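Local coordinates for TRAP-type transporter, periplasmic component (Cupriavidus necator, PDB 4P8B), which is the periplasmic solute-binding component of a TRAP-type transporter and binds (S)-2-acetolactate, probably for delivery to its membrane partners, at residues A[29-41]-A[63-75]. Sequence-based numbering, arbitrary orientation.
Sequences YKSEYKMSLVLGP and RINIKLYPGTSLV. With X2X ((2S)-2-hydroxy-2-methyl-3-oxobutanoic acid), chain D.
Strands 33-36 and 66-69 are the two parallel strands of a beta-alpha-beta unit, joined through helix 44-59, with 66-69 at the border of a mixed five-stranded sheet. Tyr33, Met35 and Leu37 each use N and O in turn against the neighbouring backbone; in the middle of this ladder Met35 N donates to Lys67 O (2.9 Å, 172° at the hydrogen) and Met35 O receives Tyr69 N. On the sheet face turned to helix 44-59, Met35 CB rests on Ile66 CG2 at 3.7 Å; CG anti to the backbone N (chi1 -174°) and an extended chi2 carry SE to within 4.0 Å of Leu68 CD1, and the bend at chi3 turns CE back toward Ile66 CG2. Leu37 CD1 touches Leu68 at CG, 3.7 Å away, and lies near CD2, and Trp52 and Met93 add to the cover of Met35. Across the other face, the extended chain of Lys34 passes obliquely by the Tyr69 ring, CB and CG both 3.7 Å from CE1; Leu74 CD2 sits 3.8 Å above one face of that ring and also touches Lys34 CD. Nearby, the carboxylate of Glu32 lies against the aliphatic part of Lys67, whose NZ stays 4.1 Å from OE2, too far for a salt bridge, though the opposite charges probably still attract. Farther along, a water donates to Ser36 OG and Tyr69 O and accepts from Leu74 N, tying the 3-10 turn to both; Ser36 OG also bonds Glu82. Leu37 O then takes Thr72 N, tilted 35° from the carbonyl plane, and Val38 CG2 packs against Thr72 OG1. Val38 CG1 faces acetolactate, 3.8 Å from OAC, and Leu39 CD2 approaches its methyl CAB. Loops after parallel strands that reach the ligand this way are characteristic of the periplasmic binding protein fold.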
loop_
_atom_site.group_PDB
_atom_site.type_symbol
_atom_site.label_atom_id
_atom_site.label_comp_id
_atom_site.label_asym_id
_atom_site.label_seq_id
_atom_site.Cartn_x
_atom_site.Cartn_y
_atom_site.Cartn_z
ATOM N N TYR A 29 -29.096 14.080 0.713
ATOM C CA TYR A 29 -27.690 13.784 0.433
ATOM C C TYR A 29 -26.878 15.065 0.238
ATOM O O TYR A 29 -27.358 16.022 -0.373
ATOM C CB TYR A 29 -27.557 12.948 -0.844
ATOM C CG TYR A 29 -27.987 11.492 -0.774
ATOM C CD1 TYR A 29 -28.571 10.953 0.374
ATOM C CD2 TYR A 29 -27.780 10.645 -1.866
ATOM C CE1 TYR A 29 -28.958 9.617 0.423
ATOM C CE2 TYR A 29 -28.168 9.315 -1.828
ATOM C CZ TYR A 29 -28.749 8.802 -0.684
ATOM O OH TYR A 29 -29.120 7.477 -0.672
ATOM N N LYS A 30 -25.649 15.072 0.754
ATOM C CA LYS A 30 -24.661 16.106 0.438
ATOM C C LYS A 30 -24.604 16.375 -1.082
ATOM O O LYS A 30 -24.766 15.459 -1.887
ATOM C CB LYS A 30 -23.266 15.638 0.883
ATOM C CG LYS A 30 -22.753 15.929 2.318
ATOM C CD LYS A 30 -21.525 14.997 2.602
ATOM C CE LYS A 30 -20.420 15.600 3.492
ATOM N NZ LYS A 30 -20.550 15.241 4.953
ATOM N N SER A 31 -24.332 17.617 -1.469
ATOM C CA SER A 31 -24.092 17.974 -2.870
ATOM C C SER A 31 -22.746 17.449 -3.424
ATOM O O SER A 31 -22.586 17.257 -4.633
ATOM C CB SER A 31 -24.097 19.490 -3.011
ATOM O OG SER A 31 -23.736 19.870 -4.328
ATOM N N GLU A 32 -21.762 17.266 -2.554
ATOM C CA GLU A 32 -20.469 16.731 -2.982
ATOM C C GLU A 32 -19.921 15.909 -1.852
ATOM O O GLU A 32 -19.994 16.320 -0.694
ATOM C CB GLU A 32 -19.520 17.875 -3.330
ATOM C CG GLU A 32 -18.172 17.463 -3.885
ATOM C CD GLU A 32 -17.450 18.654 -4.491
ATOM O OE1 GLU A 32 -16.842 19.433 -3.725
ATOM O OE2 GLU A 32 -17.530 18.835 -5.728
ATOM N N TYR A 33 -19.399 14.727 -2.182
ATOM C CA TYR A 33 -18.738 13.881 -1.205
ATOM C C TYR A 33 -17.253 13.925 -1.475
ATOM O O TYR A 33 -16.846 14.110 -2.604
ATOM C CB TYR A 33 -19.258 12.445 -1.285
ATOM C CG TYR A 33 -20.687 12.327 -0.803
ATOM C CD1 TYR A 33 -21.751 12.546 -1.665
ATOM C CD2 TYR A 33 -20.961 12.036 0.521
ATOM C CE1 TYR A 33 -23.066 12.462 -1.223
ATOM C CE2 TYR A 33 -22.284 11.963 0.978
ATOM C CZ TYR A 33 -23.311 12.166 0.090
ATOM O OH TYR A 33 -24.631 12.109 0.518
ATOM N N LYS A 34 -16.480 13.792 -0.418
ATOM C CA LYS A 34 -15.041 13.945 -0.526
ATOM C C LYS A 34 -14.341 12.585 -0.427
ATOM O O LYS A 34 -14.487 11.891 0.570
ATOM C CB LYS A 34 -14.560 14.869 0.593
ATOM C CG LYS A 34 -15.305 16.167 0.679
ATOM C CD LYS A 34 -14.691 17.041 1.744
ATOM C CE LYS A 34 -15.444 18.350 1.860
ATOM N NZ LYS A 34 -15.127 19.015 3.147
HETATM N N MSE A 35 -13.540 12.238 -1.442
HETATM C CA MSE A 35 -12.754 11.000 -1.433
HETATM C C MSE A 35 -11.270 11.315 -1.254
HETATM O O MSE A 35 -10.651 12.032 -2.056
HETATM C CB MSE A 35 -12.922 10.228 -2.728
HETATM C CG MSE A 35 -12.204 8.870 -2.652
HETATM SE SE MSE A 35 -12.024 7.975 -4.378
HETATM C CE MSE A 35 -13.911 7.832 -4.846
ATOM N N SER A 36 -10.681 10.781 -0.197
ATOM C CA SER A 36 -9.274 10.994 0.060
ATOM C C SER A 36 -8.416 9.958 -0.666
ATOM O O SER A 36 -8.750 8.757 -0.665
ATOM C CB SER A 36 -9.008 10.922 1.565
ATOM O OG SER A 36 -7.645 11.238 1.804
ATOM N N LEU A 37 -7.305 10.411 -1.266
ATOM C CA LEU A 37 -6.317 9.547 -1.924
ATOM C C LEU A 37 -4.944 10.121 -1.638
ATOM O O LEU A 37 -4.753 11.326 -1.827
ATOM C CB LEU A 37 -6.493 9.601 -3.441
ATOM C CG LEU A 37 -7.839 9.135 -3.978
ATOM C CD1 LEU A 37 -7.973 9.516 -5.449
ATOM C CD2 LEU A 37 -8.042 7.651 -3.775
ATOM N N VAL A 38 -3.969 9.284 -1.277
ATOM C CA VAL A 38 -2.598 9.782 -1.205
ATOM C C VAL A 38 -2.092 10.077 -2.608
ATOM O O VAL A 38 -1.537 11.142 -2.846
ATOM C CB VAL A 38 -1.653 8.774 -0.538
ATOM C CG1 VAL A 38 -0.222 9.266 -0.585
ATOM C CG2 VAL A 38 -2.042 8.559 0.893
ATOM N N LEU A 39 -2.319 9.154 -3.537
ATOM C CA LEU A 39 -1.838 9.268 -4.922
ATOM C C LEU A 39 -2.970 9.591 -5.881
ATOM O O LEU A 39 -4.058 9.003 -5.791
ATOM C CB LEU A 39 -1.196 7.943 -5.336
ATOM C CG LEU A 39 0.009 7.502 -4.502
ATOM C CD1 LEU A 39 0.608 6.210 -5.081
ATOM C CD2 LEU A 39 1.060 8.607 -4.446
ATOM N N GLY A 40 -2.711 10.516 -6.779
ATOM C CA GLY A 40 -3.673 10.927 -7.769
ATOM C C GLY A 40 -3.672 10.033 -8.989
ATOM O O GLY A 40 -3.001 9.006 -9.031
ATOM N N PRO A 41 -4.437 10.420 -10.009
ATOM C CA PRO A 41 -4.693 9.602 -11.197
ATOM C C PRO A 41 -3.476 9.299 -12.096
ATOM O O PRO A 41 -3.627 8.546 -13.048
ATOM C CB PRO A 41 -5.709 10.441 -11.980
ATOM C CG PRO A 41 -6.331 11.346 -10.969
ATOM C CD PRO A 41 -5.282 11.624 -9.957
ATOM N N ARG A 63 -26.797 11.277 -8.714
ATOM C CA ARG A 63 -27.208 11.647 -7.370
ATOM C C ARG A 63 -26.056 11.689 -6.391
ATOM O O ARG A 63 -26.014 12.539 -5.514
ATOM C CB ARG A 63 -28.294 10.709 -6.851
ATOM C CG ARG A 63 -29.640 10.922 -7.556
ATOM C CD ARG A 63 -30.757 10.076 -6.975
ATOM N NE ARG A 63 -30.464 8.670 -7.109
ATOM C CZ ARG A 63 -30.028 7.904 -6.119
ATOM N NH1 ARG A 63 -29.858 8.412 -4.898
ATOM N NH2 ARG A 63 -29.757 6.632 -6.352
ATOM N N ILE A 64 -25.112 10.767 -6.530
ATOM C CA ILE A 64 -23.943 10.786 -5.658
ATOM C C ILE A 64 -22.732 11.274 -6.446
ATOM O O ILE A 64 -22.255 10.590 -7.357
ATOM C CB ILE A 64 -23.670 9.420 -5.021
ATOM C CG1 ILE A 64 -24.862 8.984 -4.169
ATOM C CG2 ILE A 64 -22.397 9.498 -4.159
ATOM C CD1 ILE A 64 -24.690 7.631 -3.513
ATOM N N ASN A 65 -22.273 12.470 -6.080
ATOM C CA ASN A 65 -21.240 13.207 -6.797
ATOM C C ASN A 65 -20.024 13.321 -5.908
ATOM O O ASN A 65 -20.075 13.912 -4.836
ATOM C CB ASN A 65 -21.753 14.615 -7.150
ATOM C CG ASN A 65 -20.659 15.524 -7.640
ATOM O OD1 ASN A 65 -20.494 16.641 -7.142
ATOM N ND2 ASN A 65 -19.887 15.048 -8.614
ATOM N N ILE A 66 -18.926 12.706 -6.332
ATOM C CA ILE A 66 -17.750 12.586 -5.487
ATOM C C ILE A 66 -16.558 13.338 -6.070
ATOM O O ILE A 66 -16.241 13.191 -7.245
ATOM C CB ILE A 66 -17.358 11.119 -5.328
ATOM C CG1 ILE A 66 -18.505 10.300 -4.729
ATOM C CG2 ILE A 66 -16.097 10.991 -4.452
ATOM C CD1 ILE A 66 -18.393 8.801 -5.042
ATOM N N LYS A 67 -15.925 14.155 -5.236
ATOM C CA LYS A 67 -14.738 14.883 -5.631
ATOM C C LYS A 67 -13.518 14.193 -5.027
ATOM O O LYS A 67 -13.519 13.841 -3.844
ATOM C CB LYS A 67 -14.816 16.330 -5.154
ATOM C CG LYS A 67 -13.543 17.129 -5.435
ATOM C CD LYS A 67 -13.711 18.618 -5.150
ATOM C CE LYS A 67 -14.608 19.291 -6.176
ATOM N NZ LYS A 67 -13.920 19.495 -7.479
ATOM N N LEU A 68 -12.476 14.041 -5.845
ATOM C CA LEU A 68 -11.207 13.462 -5.411
ATOM C C LEU A 68 -10.314 14.522 -4.764
ATOM O O LEU A 68 -10.208 15.646 -5.246
ATOM C CB LEU A 68 -10.476 12.829 -6.595
ATOM C CG LEU A 68 -10.801 11.373 -6.951
ATOM C CD1 LEU A 68 -12.273 11.043 -6.956
ATOM C CD2 LEU A 68 -10.151 11.067 -8.318
ATOM N N TYR A 69 -9.698 14.148 -3.652
ATOM C CA TYR A 69 -8.739 14.988 -2.950
ATOM C C TYR A 69 -7.415 14.237 -2.854
ATOM O O TYR A 69 -7.102 13.613 -1.838
ATOM C CB TYR A 69 -9.259 15.338 -1.555
ATOM C CG TYR A 69 -10.381 16.358 -1.562
ATOM C CD1 TYR A 69 -11.697 15.981 -1.829
ATOM C CD2 TYR A 69 -10.125 17.704 -1.308
ATOM C CE1 TYR A 69 -12.726 16.914 -1.819
ATOM C CE2 TYR A 69 -11.146 18.642 -1.296
ATOM C CZ TYR A 69 -12.423 18.240 -1.562
ATOM O OH TYR A 69 -13.419 19.199 -1.555
ATOM N N PRO A 70 -6.618 14.287 -3.927
ATOM C CA PRO A 70 -5.313 13.620 -3.907
ATOM C C PRO A 70 -4.301 14.352 -3.036
ATOM O O PRO A 70 -4.507 15.494 -2.612
ATOM C CB PRO A 70 -4.906 13.623 -5.376
ATOM C CG PRO A 70 -5.577 14.837 -5.950
ATOM C CD PRO A 70 -6.888 14.954 -5.213
ATOM N N GLY A 71 -3.180 13.703 -2.812
ATOM C CA GLY A 71 -2.166 14.223 -1.928
ATOM C C GLY A 71 -2.516 14.177 -0.458
ATOM O O GLY A 71 -1.823 14.755 0.368
ATOM N N THR A 72 -3.618 13.511 -0.116
ATOM C CA THR A 72 -4.115 13.486 1.258
ATOM C C THR A 72 -4.295 14.901 1.810
ATOM O O THR A 72 -4.117 15.162 2.987
ATOM C CB THR A 72 -3.259 12.585 2.232
ATOM O OG1 THR A 72 -2.066 12.117 1.609
ATOM C CG2 THR A 72 -4.028 11.367 2.621
ATOM N N SER A 73 -4.741 15.809 0.956
ATOM C CA SER A 73 -4.917 17.200 1.370
ATOM C C SER A 73 -5.941 17.364 2.488
ATOM O O SER A 73 -5.842 18.309 3.267
ATOM C CB SER A 73 -5.335 18.091 0.197
ATOM O OG SER A 73 -6.653 17.779 -0.221
ATOM N N LEU A 74 -6.906 16.451 2.591
ATOM C CA LEU A 74 -7.919 16.591 3.622
ATOM C C LEU A 74 -7.344 16.445 5.029
ATOM O O LEU A 74 -7.984 16.861 6.001
ATOM C CB LEU A 74 -9.058 15.595 3.381
ATOM C CG LEU A 74 -9.917 15.941 2.160
ATOM C CD1 LEU A 74 -10.845 14.800 1.755
ATOM C CD2 LEU A 74 -10.731 17.175 2.435
ATOM N N VAL A 75 -6.167 15.825 5.144
ATOM C CA VAL A 75 -5.412 15.801 6.403
ATOM C C VAL A 75 -4.043 16.502 6.262
ATOM O O VAL A 75 -3.068 16.137 6.909
ATOM C CB VAL A 75 -5.236 14.352 6.969
ATOM C CG1 VAL A 75 -6.566 13.858 7.498
ATOM C CG2 VAL A 75 -4.694 13.404 5.909
HETATM O OAD X2X D . 3.858 6.893 1.071
HETATM C CAH X2X D . 4.017 5.943 0.238
HETATM O OAE X2X D . 5.159 5.440 0.022
HETATM C CAI X2X D . 2.844 5.386 -0.498
HETATM C CAB X2X D . 2.355 6.435 -1.474
HETATM O OAF X2X D . 3.146 4.143 -1.067
HETATM C CAG X2X D . 1.814 5.120 0.552
HETATM O OAC X2X D . 0.901 5.924 0.743
HETATM C CAA X2X D . 1.908 3.894 1.395
HETATM O O HOH W 1 -24.049 14.201 -4.705
HETATM O O HOH W 2 -7.348 13.943 0.974
#